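Local coordinates for protein nicking enzyme (Staphylococcus aureus, PDB 4HT4) that binds a DNA hairpin through this N-terminal relaxase part and probably nicks one plasmid strand to start conjugative transfer of antibiotic resistance, at residues A[82-87]-A[135-140]; A[113-118]-A[157-162]; A[91-96]-A[178-183]. The protein carries 1 engineered substitution. All coordinates share one frame; numbering follows the deposited sequence.

Contact 1: A[82-87]-A[135-140]. With nucleotides of chain B.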
loop_
_atom_site.group_PDB
_atom_site.type_symbol
_atom_site.label_atom_id
_atom_site.label_comp_id
_atom_site.label_asym_id
_atom_site.label_seq_id
_atom_site.Cartn_x
_atom_site.Cartn_y
_atom_site.Cartn_z
ATOM N N VAL A 82 4.795 11.696 -1.868
ATOM C CA VAL A 82 5.764 10.605 -1.897
ATOM C C VAL A 82 5.149 9.236 -2.181
ATOM O O VAL A 82 5.782 8.390 -2.812
ATOM C CB VAL A 82 6.599 10.541 -0.601
ATOM C CG1 VAL A 82 7.486 11.768 -0.487
ATOM C CG2 VAL A 82 5.694 10.415 0.616
ATOM N N ALA A 83 3.922 9.018 -1.721
ATOM C CA ALA A 83 3.288 7.716 -1.882
ATOM C C ALA A 83 1.768 7.779 -1.783
ATOM O O ALA A 83 1.192 8.819 -1.463
ATOM C CB ALA A 83 3.841 6.730 -0.861
ATOM N N ARG A 84 1.131 6.648 -2.067
ATOM C CA ARG A 84 -0.308 6.507 -1.922
ATOM C C ARG A 84 -0.604 5.444 -0.878
ATOM O O ARG A 84 -0.098 4.327 -0.964
ATOM C CB ARG A 84 -0.937 6.092 -3.250
ATOM C CG ARG A 84 -2.373 5.613 -3.126
ATOM C CD ARG A 84 -2.857 4.964 -4.413
ATOM N NE ARG A 84 -2.648 5.828 -5.571
ATOM C CZ ARG A 84 -3.466 6.816 -5.921
ATOM N NH1 ARG A 84 -4.547 7.073 -5.199
ATOM N NH2 ARG A 84 -3.199 7.550 -6.991
ATOM N N GLU A 85 -1.423 5.786 0.109
ATOM C CA GLU A 85 -1.804 4.808 1.118
ATOM C C GLU A 85 -3.224 4.306 0.901
ATOM O O GLU A 85 -4.168 5.091 0.807
ATOM C CB GLU A 85 -1.664 5.380 2.529
ATOM C CG GLU A 85 -1.951 4.355 3.616
ATOM C CD GLU A 85 -1.783 4.913 5.015
ATOM O OE1 GLU A 85 -1.860 6.148 5.181
ATOM O OE2 GLU A 85 -1.574 4.113 5.951
ATOM N N ILE A 86 -3.364 2.987 0.822
ATOM C CA ILE A 86 -4.671 2.360 0.720
ATOM C C ILE A 86 -4.898 1.442 1.909
ATOM O O ILE A 86 -4.183 0.454 2.081
ATOM C CB ILE A 86 -4.806 1.536 -0.568
ATOM C CG1 ILE A 86 -4.750 2.446 -1.794
ATOM C CG2 ILE A 86 -6.104 0.745 -0.559
ATOM C CD1 ILE A 86 -4.885 1.704 -3.101
ATOM N N ILE A 87 -5.882 1.771 2.738
ATOM C CA ILE A 87 -6.234 0.890 3.843
ATOM C C ILE A 87 -7.543 0.168 3.547
ATOM O O ILE A 87 -8.470 0.741 2.972
ATOM C CB ILE A 87 -6.298 1.629 5.203
ATOM C CG1 ILE A 87 -7.570 2.467 5.329
ATOM C CG2 ILE A 87 -5.066 2.497 5.393
ATOM C CD1 ILE A 87 -7.782 3.040 6.714
ATOM N N CYS A 135 1.885 2.529 -1.509
ATOM C CA CYS A 135 2.187 2.295 -2.913
ATOM C C CYS A 135 2.951 3.463 -3.526
ATOM O O CYS A 135 2.693 4.623 -3.205
ATOM C CB CYS A 135 0.894 2.059 -3.692
ATOM S SG CYS A 135 -0.157 0.761 -3.006
ATOM N N THR A 136 3.892 3.148 -4.412
ATOM C CA THR A 136 4.666 4.172 -5.102
ATOM C C THR A 136 3.796 4.920 -6.108
ATOM O O THR A 136 2.810 4.383 -6.610
ATOM C CB THR A 136 5.880 3.569 -5.830
ATOM O OG1 THR A 136 5.437 2.571 -6.760
ATOM C CG2 THR A 136 6.835 2.936 -4.831
ATOM N N LEU A 137 4.167 6.163 -6.396
ATOM C CA LEU A 137 3.410 6.988 -7.329
ATOM C C LEU A 137 4.058 6.995 -8.711
ATOM O O LEU A 137 3.558 7.630 -9.640
ATOM C CB LEU A 137 3.289 8.418 -6.803
ATOM C CG LEU A 137 2.593 8.617 -5.456
ATOM C CD1 LEU A 137 2.625 10.080 -5.060
ATOM C CD2 LEU A 137 1.165 8.121 -5.518
ATOM N N ARG A 138 5.174 6.286 -8.838
ATOM C CA ARG A 138 5.889 6.201 -10.105
ATOM C C ARG A 138 6.203 4.749 -10.448
ATOM O O ARG A 138 6.217 3.883 -9.572
ATOM C CB ARG A 138 7.186 7.010 -10.043
ATOM C CG ARG A 138 6.999 8.483 -9.708
ATOM C CD ARG A 138 8.328 9.139 -9.368
ATOM N NE ARG A 138 8.172 10.526 -8.938
ATOM C CZ ARG A 138 8.465 11.581 -9.692
ATOM N NH1 ARG A 138 8.939 11.411 -10.919
ATOM N NH2 ARG A 138 8.294 12.807 -9.218
ATOM N N GLY A 139 6.455 4.490 -11.726
ATOM C CA GLY A 139 6.825 3.161 -12.177
ATOM C C GLY A 139 8.320 3.046 -12.391
ATOM O O GLY A 139 9.048 4.033 -12.290
ATOM N N LEU A 140 8.782 1.836 -12.690
ATOM C CA LEU A 140 10.202 1.595 -12.919
ATOM C C LEU A 140 10.504 1.449 -14.406
ATOM O O LEU A 140 9.680 0.943 -15.169
ATOM C CB LEU A 140 10.667 0.348 -12.164
ATOM C CG LEU A 140 11.315 0.547 -10.794
ATOM C CD1 LEU A 140 10.429 1.381 -9.884
ATOM C CD2 LEU A 140 11.612 -0.802 -10.160
ATOM P P DC B 16 7.871 14.877 -12.398
ATOM O OP1 DC B 16 9.092 14.162 -11.965
ATOM O OP2 DC B 16 6.904 14.203 -13.297
ATOM O "O5'" DC B 16 7.079 15.360 -11.096
ATOM C "C5'" DC B 16 5.783 15.917 -11.229
ATOM C "C4'" DC B 16 5.512 16.954 -10.158
ATOM O "O4'" DC B 16 5.365 18.243 -10.803
ATOM C "C3'" DC B 16 4.245 16.697 -9.348
ATOM O "O3'" DC B 16 4.555 16.575 -7.962
ATOM C "C2'" DC B 16 3.330 17.892 -9.610
ATOM C "C1'" DC B 16 4.191 18.898 -10.367
ATOM N N1 DC B 16 3.490 19.460 -11.557
ATOM C C2 DC B 16 2.742 20.636 -11.434
ATOM O O2 DC B 16 2.676 21.197 -10.335
ATOM N N3 DC B 16 2.110 21.134 -12.524
ATOM C C4 DC B 16 2.201 20.502 -13.694
ATOM N N4 DC B 16 1.561 21.030 -14.741
ATOM C C5 DC B 16 2.954 19.300 -13.842
ATOM C C6 DC B 16 3.575 18.821 -12.758
ATOM P P DT B 20 -10.864 13.216 -2.891
ATOM O OP1 DT B 20 -11.558 14.352 -2.247
ATOM O OP2 DT B 20 -10.136 12.226 -2.068
ATOM O "O5'" DT B 20 -11.919 12.416 -3.782
ATOM C "C5'" DT B 20 -12.700 13.108 -4.743
ATOM C "C4'" DT B 20 -12.955 12.213 -5.940
ATOM O "O4'" DT B 20 -11.678 11.837 -6.513
ATOM C "C3'" DT B 20 -13.685 10.914 -5.619
ATOM O "O3'" DT B 20 -14.619 10.598 -6.647
ATOM C "C2'" DT B 20 -12.558 9.889 -5.565
ATOM C "C1'" DT B 20 -11.611 10.434 -6.626
ATOM N N1 DT B 20 -10.200 10.022 -6.435
ATOM C C2 DT B 20 -9.487 9.565 -7.517
ATOM O O2 DT B 20 -9.956 9.481 -8.635
ATOM N N3 DT B 20 -8.194 9.205 -7.246
ATOM C C4 DT B 20 -7.558 9.257 -6.023
ATOM O O4 DT B 20 -6.392 8.913 -5.873
ATOM C C5 DT B 20 -8.362 9.746 -4.932
ATOM C C7 DT B 20 -7.779 9.848 -3.556
ATOM C C6 DT B 20 -9.627 10.101 -5.185
#

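Contact 2: A[113-118]-A[157-162]. With nucleotides of chain B.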
loop_
_atom_site.group_PDB
_atom_site.type_symbol
_atom_site.label_atom_id
_atom_site.label_comp_id
_atom_site.label_asym_id
_atom_site.label_seq_id
_atom_site.Cartn_x
_atom_site.Cartn_y
_atom_site.Cartn_z
ATOM N N GLU A 113 0.347 -3.725 -11.923
ATOM C CA GLU A 113 -0.037 -2.561 -12.722
ATOM C C GLU A 113 0.997 -1.502 -13.194
ATOM O O GLU A 113 0.650 -0.712 -14.071
ATOM C CB GLU A 113 -1.237 -1.856 -12.075
ATOM C CG GLU A 113 -2.491 -2.716 -12.022
ATOM C CD GLU A 113 -3.695 -1.962 -11.496
ATOM O OE1 GLU A 113 -4.377 -2.490 -10.593
ATOM O OE2 GLU A 113 -3.965 -0.848 -11.993
ATOM N N GLY A 114 2.228 -1.432 -12.669
ATOM C CA GLY A 114 2.779 -2.272 -11.622
ATOM C C GLY A 114 3.543 -1.458 -10.599
ATOM O O GLY A 114 4.676 -1.040 -10.838
HETATM N N MSE A 115 2.911 -1.236 -9.453
HETATM C CA MSE A 115 3.485 -0.413 -8.398
HETATM C C MSE A 115 4.274 -1.274 -7.421
HETATM O O MSE A 115 4.246 -2.502 -7.495
HETATM C CB MSE A 115 2.368 0.317 -7.650
HETATM C CG MSE A 115 1.062 0.378 -8.427
HETATM SE SE MSE A 115 -0.478 0.876 -7.341
HETATM C CE MSE A 115 -0.060 2.749 -7.069
ATOM N N ILE A 116 4.988 -0.621 -6.511
ATOM C CA ILE A 116 5.625 -1.318 -5.405
ATOM C C ILE A 116 4.757 -1.140 -4.169
ATOM O O ILE A 116 4.443 -0.015 -3.780
ATOM C CB ILE A 116 7.035 -0.780 -5.124
ATOM C CG1 ILE A 116 7.932 -0.967 -6.349
ATOM C CG2 ILE A 116 7.633 -1.478 -3.914
ATOM C CD1 ILE A 116 9.360 -0.529 -6.129
ATOM N N VAL A 117 4.366 -2.251 -3.555
ATOM C CA VAL A 117 3.421 -2.210 -2.448
ATOM C C VAL A 117 4.049 -2.624 -1.123
ATOM O O VAL A 117 4.560 -3.736 -0.984
ATOM C CB VAL A 117 2.206 -3.110 -2.723
ATOM C CG1 VAL A 117 1.188 -2.978 -1.603
ATOM C CG2 VAL A 117 1.580 -2.753 -4.060
ATOM N N ASP A 118 4.004 -1.719 -0.152
ATOM C CA ASP A 118 4.465 -2.022 1.194
ATOM C C ASP A 118 3.271 -2.455 2.037
ATOM O O ASP A 118 2.574 -1.620 2.616
ATOM C CB ASP A 118 5.134 -0.798 1.818
ATOM C CG ASP A 118 6.001 -1.150 3.013
ATOM O OD1 ASP A 118 5.769 -2.206 3.639
ATOM O OD2 ASP A 118 6.917 -0.364 3.330
ATOM N N ARG A 157 0.904 7.391 -15.715
ATOM C CA ARG A 157 0.132 6.233 -15.288
ATOM C C ARG A 157 -1.310 6.638 -15.006
ATOM O O ARG A 157 -1.590 7.800 -14.714
ATOM C CB ARG A 157 0.755 5.610 -14.040
ATOM C CG ARG A 157 2.167 5.092 -14.246
ATOM C CD ARG A 157 2.167 3.720 -14.894
ATOM N NE ARG A 157 3.523 3.216 -15.090
ATOM C CZ ARG A 157 3.819 1.944 -15.336
ATOM N NH1 ARG A 157 2.854 1.038 -15.409
ATOM N NH2 ARG A 157 5.082 1.576 -15.503
ATOM N N ASP A 158 -2.223 5.678 -15.093
ATOM C CA ASP A 158 -3.639 5.955 -14.883
ATOM C C ASP A 158 -4.055 5.659 -13.446
ATOM O O ASP A 158 -5.240 5.523 -13.151
ATOM C CB ASP A 158 -4.492 5.130 -15.848
ATOM C CG ASP A 158 -4.393 3.641 -15.583
ATOM O OD1 ASP A 158 -3.323 3.183 -15.128
ATOM O OD2 ASP A 158 -5.386 2.925 -15.832
ATOM N N TRP A 159 -3.074 5.573 -12.555
ATOM C CA TRP A 159 -3.322 5.181 -11.172
ATOM C C TRP A 159 -4.153 6.196 -10.386
ATOM O O TRP A 159 -4.745 5.855 -9.363
ATOM C CB TRP A 159 -1.994 4.939 -10.450
ATOM C CG TRP A 159 -1.183 3.832 -11.041
ATOM C CD1 TRP A 159 -1.613 2.882 -11.919
ATOM C CD2 TRP A 159 0.202 3.560 -10.801
ATOM N NE1 TRP A 159 -0.582 2.033 -12.239
ATOM C CE2 TRP A 159 0.543 2.428 -11.566
ATOM C CE3 TRP A 159 1.188 4.164 -10.014
ATOM C CZ2 TRP A 159 1.825 1.887 -11.567
ATOM C CZ3 TRP A 159 2.460 3.623 -10.016
ATOM C CH2 TRP A 159 2.767 2.496 -10.788
ATOM N N ASN A 160 -4.201 7.435 -10.862
ATOM C CA ASN A 160 -4.850 8.505 -10.107
ATOM C C ASN A 160 -6.182 8.972 -10.686
ATOM O O ASN A 160 -6.644 10.073 -10.384
ATOM C CB ASN A 160 -3.907 9.699 -9.967
ATOM C CG ASN A 160 -2.513 9.291 -9.549
ATOM O OD1 ASN A 160 -2.221 9.160 -8.359
ATOM N ND2 ASN A 160 -1.639 9.085 -10.528
ATOM N N THR A 161 -6.801 8.136 -11.511
ATOM C CA THR A 161 -8.062 8.498 -12.147
ATOM C C THR A 161 -9.251 7.915 -11.392
ATOM O O THR A 161 -9.111 6.937 -10.658
ATOM C CB THR A 161 -8.108 8.015 -13.602
ATOM O OG1 THR A 161 -8.020 6.586 -13.634
ATOM C CG2 THR A 161 -6.953 8.609 -14.392
ATOM N N LYS A 162 -10.419 8.523 -11.579
ATOM C CA LYS A 162 -11.650 8.035 -10.963
ATOM C C LYS A 162 -11.993 6.631 -11.443
ATOM O O LYS A 162 -12.475 5.804 -10.668
ATOM C CB LYS A 162 -12.816 8.979 -11.262
ATOM C CG LYS A 162 -12.806 10.267 -10.458
ATOM C CD LYS A 162 -14.083 11.060 -10.690
ATOM C CE LYS A 162 -14.129 12.311 -9.829
ATOM N NZ LYS A 162 -15.396 13.071 -10.021
ATOM P P DT B 20 -10.864 13.216 -2.891
ATOM O OP1 DT B 20 -11.558 14.352 -2.247
ATOM O OP2 DT B 20 -10.136 12.226 -2.068
ATOM O "O5'" DT B 20 -11.919 12.416 -3.782
ATOM C "C5'" DT B 20 -12.700 13.108 -4.743
ATOM C "C4'" DT B 20 -12.955 12.213 -5.940
ATOM O "O4'" DT B 20 -11.678 11.837 -6.513
ATOM C "C3'" DT B 20 -13.685 10.914 -5.619
ATOM O "O3'" DT B 20 -14.619 10.598 -6.647
ATOM C "C2'" DT B 20 -12.558 9.889 -5.565
ATOM C "C1'" DT B 20 -11.611 10.434 -6.626
ATOM N N1 DT B 20 -10.200 10.022 -6.435
ATOM C C2 DT B 20 -9.487 9.565 -7.517
ATOM O O2 DT B 20 -9.956 9.481 -8.635
ATOM N N3 DT B 20 -8.194 9.205 -7.246
ATOM C C4 DT B 20 -7.558 9.257 -6.023
ATOM O O4 DT B 20 -6.392 8.913 -5.873
ATOM C C5 DT B 20 -8.362 9.746 -4.932
ATOM C C7 DT B 20 -7.779 9.848 -3.556
ATOM C C6 DT B 20 -9.627 10.101 -5.185
ATOM P P DA B 19 -6.272 17.948 -1.905
ATOM O OP1 DA B 19 -7.289 18.625 -1.070
ATOM O OP2 DA B 19 -5.080 17.346 -1.268
ATOM O "O5'" DA B 19 -6.978 16.803 -2.772
ATOM C "C5'" DA B 19 -8.173 17.076 -3.492
ATOM C "C4'" DA B 19 -8.607 15.866 -4.303
ATOM O "O4'" DA B 19 -7.660 15.630 -5.377
ATOM C "C3'" DA B 19 -8.706 14.560 -3.522
ATOM O "O3'" DA B 19 -9.834 13.823 -3.964
ATOM C "C2'" DA B 19 -7.413 13.832 -3.876
ATOM C "C1'" DA B 19 -7.154 14.315 -5.299
ATOM N N9 DA B 19 -5.735 14.362 -5.634
ATOM C C8 DA B 19 -4.730 14.855 -4.852
ATOM N N7 DA B 19 -3.546 14.770 -5.406
ATOM C C5 DA B 19 -3.793 14.183 -6.636
ATOM C C6 DA B 19 -2.945 13.819 -7.701
ATOM N N6 DA B 19 -1.621 14.010 -7.687
ATOM N N1 DA B 19 -3.518 13.252 -8.785
ATOM C C2 DA B 19 -4.845 13.063 -8.798
ATOM N N3 DA B 19 -5.739 13.363 -7.857
ATOM C C4 DA B 19 -5.140 13.924 -6.795
#

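Contact 3: A[91-96]-A[178-183]. With nucleotides of chain B.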
loop_
_atom_site.group_PDB
_atom_site.type_symbol
_atom_site.label_atom_id
_atom_site.label_comp_id
_atom_site.label_asym_id
_atom_site.label_seq_id
_atom_site.Cartn_x
_atom_site.Cartn_y
_atom_site.Cartn_z
ATOM N N PRO A 91 -12.221 -8.917 7.048
ATOM C CA PRO A 91 -13.274 -9.641 7.772
ATOM C C PRO A 91 -12.745 -10.265 9.060
ATOM O O PRO A 91 -11.804 -11.058 9.016
ATOM C CB PRO A 91 -13.691 -10.735 6.783
ATOM C CG PRO A 91 -12.539 -10.868 5.843
ATOM C CD PRO A 91 -11.964 -9.498 5.720
ATOM N N ASN A 92 -13.351 -9.911 10.189
ATOM C CA ASN A 92 -12.859 -10.344 11.494
ATOM C C ASN A 92 -13.216 -11.785 11.860
ATOM O O ASN A 92 -12.822 -12.274 12.919
ATOM C CB ASN A 92 -13.324 -9.385 12.593
ATOM C CG ASN A 92 -14.832 -9.299 12.694
ATOM O OD1 ASN A 92 -15.552 -9.628 11.751
ATOM N ND2 ASN A 92 -15.319 -8.847 13.843
ATOM N N GLU A 93 -13.957 -12.464 10.991
ATOM C CA GLU A 93 -14.259 -13.875 11.207
ATOM C C GLU A 93 -13.169 -14.759 10.613
ATOM O O GLU A 93 -13.127 -15.964 10.861
ATOM C CB GLU A 93 -15.623 -14.249 10.624
ATOM C CG GLU A 93 -15.861 -13.757 9.210
ATOM C CD GLU A 93 -16.534 -12.403 9.179
ATOM O OE1 GLU A 93 -17.180 -12.039 10.185
ATOM O OE2 GLU A 93 -16.418 -11.701 8.154
ATOM N N PHE A 94 -12.290 -14.147 9.828
ATOM C CA PHE A 94 -11.168 -14.860 9.235
ATOM C C PHE A 94 -10.067 -15.117 10.254
ATOM O O PHE A 94 -9.823 -14.299 11.143
ATOM C CB PHE A 94 -10.582 -14.063 8.069
ATOM C CG PHE A 94 -11.225 -14.352 6.745
ATOM C CD1 PHE A 94 -12.370 -15.122 6.664
ATOM C CD2 PHE A 94 -10.681 -13.845 5.578
ATOM C CE1 PHE A 94 -12.958 -15.383 5.442
ATOM C CE2 PHE A 94 -11.263 -14.103 4.355
ATOM C CZ PHE A 94 -12.403 -14.873 4.288
ATOM N N ASP A 95 -9.402 -16.258 10.115
ATOM C CA ASP A 95 -8.200 -16.539 10.883
ATOM C C ASP A 95 -7.055 -15.764 10.238
ATOM O O ASP A 95 -7.131 -15.433 9.055
ATOM C CB ASP A 95 -7.909 -18.041 10.892
ATOM C CG ASP A 95 -7.795 -18.620 9.499
ATOM O OD1 ASP A 95 -8.835 -19.039 8.947
ATOM O OD2 ASP A 95 -6.669 -18.660 8.960
ATOM N N PRO A 96 -6.003 -15.449 11.017
ATOM C CA PRO A 96 -4.855 -14.681 10.520
ATOM C C PRO A 96 -4.285 -15.212 9.206
ATOM O O PRO A 96 -4.033 -14.426 8.294
ATOM C CB PRO A 96 -3.826 -14.843 11.637
ATOM C CG PRO A 96 -4.642 -14.979 12.859
ATOM C CD PRO A 96 -5.879 -15.736 12.457
ATOM N N LYS A 178 -14.683 -13.440 -2.841
ATOM C CA LYS A 178 -14.145 -14.706 -3.318
ATOM C C LYS A 178 -13.558 -15.513 -2.167
ATOM O O LYS A 178 -13.808 -16.712 -2.047
ATOM C CB LYS A 178 -13.077 -14.461 -4.383
ATOM C CG LYS A 178 -12.374 -15.718 -4.862
ATOM C CD LYS A 178 -11.285 -15.380 -5.867
ATOM C CE LYS A 178 -10.524 -16.621 -6.298
ATOM N NZ LYS A 178 -9.458 -16.292 -7.282
ATOM N N HIS A 179 -12.780 -14.848 -1.320
ATOM C CA HIS A 179 -12.175 -15.505 -0.167
ATOM C C HIS A 179 -13.212 -15.842 0.896
ATOM O O HIS A 179 -13.053 -16.807 1.642
ATOM C CB HIS A 179 -11.066 -14.637 0.428
ATOM C CG HIS A 179 -9.763 -14.748 -0.297
ATOM N ND1 HIS A 179 -8.701 -15.482 0.190
ATOM C CD2 HIS A 179 -9.349 -14.228 -1.477
ATOM C CE1 HIS A 179 -7.691 -15.405 -0.656
ATOM N NE2 HIS A 179 -8.057 -14.650 -1.676
ATOM N N LEU A 180 -14.271 -15.042 0.961
ATOM C CA LEU A 180 -15.361 -15.301 1.893
ATOM C C LEU A 180 -16.100 -16.578 1.509
ATOM O O LEU A 180 -16.551 -17.329 2.372
ATOM C CB LEU A 180 -16.329 -14.119 1.941
ATOM C CG LEU A 180 -15.887 -12.902 2.753
ATOM C CD1 LEU A 180 -16.901 -11.779 2.618
ATOM C CD2 LEU A 180 -15.703 -13.281 4.211
ATOM N N GLU A 181 -16.214 -16.820 0.208
ATOM C CA GLU A 181 -16.867 -18.023 -0.290
ATOM C C GLU A 181 -15.953 -19.234 -0.152
ATOM O O GLU A 181 -16.404 -20.330 0.183
ATOM C CB GLU A 181 -17.275 -17.840 -1.751
ATOM C CG GLU A 181 -17.785 -19.104 -2.414
ATOM C CD GLU A 181 -18.263 -18.861 -3.827
ATOM O OE1 GLU A 181 -18.600 -17.701 -4.149
ATOM O OE2 GLU A 181 -18.300 -19.828 -4.617
ATOM N N LYS A 182 -14.664 -19.025 -0.404
ATOM C CA LYS A 182 -13.688 -20.107 -0.385
ATOM C C LYS A 182 -13.533 -20.720 1.004
ATOM O O LYS A 182 -13.374 -21.933 1.139
ATOM C CB LYS A 182 -12.332 -19.612 -0.895
ATOM N N ASN A 183 -13.585 -19.880 2.033
ATOM C CA ASN A 183 -13.426 -20.353 3.404
ATOM C C ASN A 183 -14.731 -20.852 4.023
ATOM O O ASN A 183 -14.747 -21.335 5.155
ATOM C CB ASN A 183 -12.786 -19.273 4.282
ATOM C CG ASN A 183 -11.373 -18.930 3.846
ATOM O OD1 ASN A 183 -10.417 -19.620 4.200
ATOM N ND2 ASN A 183 -11.236 -17.860 3.074
ATOM P P DG B 25 -20.088 -0.018 13.333
ATOM O OP1 DG B 25 -21.050 -1.131 13.167
ATOM O OP2 DG B 25 -20.570 1.313 13.767
ATOM O "O5'" DG B 25 -18.944 -0.484 14.345
ATOM C "C5'" DG B 25 -18.390 -1.779 14.188
ATOM C "C4'" DG B 25 -16.970 -1.835 14.711
ATOM O "O4'" DG B 25 -16.466 -3.178 14.508
ATOM C "C3'" DG B 25 -15.978 -0.960 13.966
ATOM O "O3'" DG B 25 -14.776 -0.893 14.709
ATOM C "C2'" DG B 25 -15.780 -1.818 12.728
ATOM C "C1'" DG B 25 -15.575 -3.169 13.408
ATOM N N9 DG B 25 -15.860 -4.330 12.572
ATOM C C8 DG B 25 -16.983 -5.119 12.618
ATOM N N7 DG B 25 -16.961 -6.095 11.755
ATOM C C5 DG B 25 -15.748 -5.946 11.095
ATOM C C6 DG B 25 -15.180 -6.716 10.055
ATOM O O6 DG B 25 -15.648 -7.715 9.489
ATOM N N1 DG B 25 -13.935 -6.220 9.677
ATOM C C2 DG B 25 -13.322 -5.122 10.234
ATOM N N2 DG B 25 -12.122 -4.804 9.731
ATOM N N3 DG B 25 -13.844 -4.390 11.211
ATOM C C4 DG B 25 -15.057 -4.862 11.589
#

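Contact 1: A[82-87]-A[135-140]
R84 and C135 make an antiparallel hydrogen-bonded pair inside the five-stranded relaxase sheet, where strand 81-89 runs beside strand 130-136. Two backbone bonds close the pair: R84 N gives to C135 O at 2.8 Å, nearly straight at 171°, and C135 N returns to R84 O at 2.7 Å. Both side chains leave on the same face of the sheet and then part, because CG of R84 is anti to its backbone N (chi1 167°) while SG of C135 lies beside its own. Past T136, L137 turns its isobutyl group back over strand 81-89. Its two methyls lie side by side over one side of the A83-R84 backbone, CD1 reaching A83 N at 3.7 Å and CD2 lying against R84 CB at 3.7 Å. Here V82 and A83 both face V10 of strand 5-11, a classic beta bulge in the neighbouring strand pair of the sheet, and the methyl of A83 also touches W68 of helix 64-74. The face that carries R84 is a DNA-binding surface. The arginine chain bends at chi3, and NH1 delivers a straight 2.7 Å bond to O4 of thymine DT20 of chain B, which lies at the guanidinium edge; OD1 of the asparagine N7 is a second hydrogen-bond partner of NH1. R138 holds the phosphate of DC16 of chain B: NH1 and NH2 both bond OP1, NH1 at 2.9 Å and NH2 at 3.2 Å, with the oxygen at the edge of the guanidinium and NE in a salt bridge to E75. T136 OG1 donates to R138 O at 3.2 Å. On the face of the sheet away from R84, E85 OE2 bonds ND1 of H132, one of the three nickel ligands, and so belongs to the second shell of the metal site.

Contact 2: A[113-118]-A[157-162]
The indole of W159 is covered on both faces: CB of R157 stands over its centre on one, and CG of M115, a selenomethionine, sits on the other, offset from the middle of the indole and over its six-membered ring. At the edge, E113 O lies in the ring plane, with NE1 of W159 3.5 Å away, and G114 N comes to 3.5 Å from CZ2 of W159. The M115 chain runs antiparallel to the tryptophan side chain and follows the ring instead of meeting it with its end alone. CG of M115 makes a CH-pi contact 3.6 Å from the six-ring centroid, 13° off the normal, and SE of M115 stands over the same face at 4.5 Å from that centroid. A bend at chi3 (72°) returns CE to the indole, 3.5 Å from CE3 of W159. A cis peptide joins E113 to G114. E113 forms salt bridges to R171 (OE1) and K164 (OE2) of helix 162-182, and OE1 also takes a hydrogen bond from W168 NE1. R157 NE forms a salt bridge with E147. W159 itself sits in a type I turn from D158 to T161, in which T161 OG1 donates to D158 O at 3.0 Å and caps K164 N. The far side of this turn meets the DNA: CB of N160 lies 3.7 Å from C2 of adenine DA19 of chain B, and K162 N lies 3.1 Å from O2 of thymine DT20 of chain B. The arrangement is a Met-aromatic contact next to an N-capped helix start, on the hairpin-binding side of the relaxase.

Contact 3: A[91-96]-A[178-183]
The F94 ring crosses the side chains of H179, L180 and N183 at about a right angle to each, pushing its CZ end against the last turn of helix 162-182. That helix backbone lies at the ring edge, with H179 C and L180 N close to the ring plane. CD2 of L180 reaches CZ of F94 at 3.7 Å, and CB of H179 meets CE2 of F94 at 4.0 Å. From N183 comes an amide whose plane stands 61° from the ring, its ND2 3.4 Å from CZ of F94. CG of N183 lies beside its own backbone N (chi1 -64°), and the amide folds back to the helix end. There H179 O accepts from N183 N, and ND2 approaches that oxygen from the other face of the carbonyl, too closely in the model for its exact geometry to be relied on. One face of the F94 ring is covered by CG of P91, 3.5 Å above it and offset toward the rim. CB of P91 also touches CD2 of L180 at 4.1 Å. P91 and F94 come together through a type I turn, closed by F94 N to P91 O at 3.2 Å. At its outer corner N92 N donates to O6 of guanine DG25 of chain B at 3.3 Å. E93 OE2 bonds the N terminus at A1, and H179 NE2 bonds E105. D95 then N-caps helix 96-108, whose L102 touches P91 and H179 and whose N99 touches F94. The contact thus joins the connection from strand 81-89 to helix 96-108 to the C-terminal end of helix 162-182.

Overall arrangement
Contacts 1 and 2 adjoin, their centres 7 Å apart, and T136 OG1 of contact 1 probably bonds I116 N of contact 2. Both meet thymine DT20 of chain B, contact 1 with R84 and contact 2 with residues 160-162. Contact 3 is remote, 27 Å from contact 1 and 26 Å from contact 2 between centres, and touches guanine DG25 of chain B. Two elements span the gap: strand 81-89 runs from contact 1 toward 91-96, and helix 162-182 starts in contact 2 and ends in contact 3. The nickel ligands H122, H130 and H132 lie on strands 117-122 and 130-136, which also enter contacts 2 and 1.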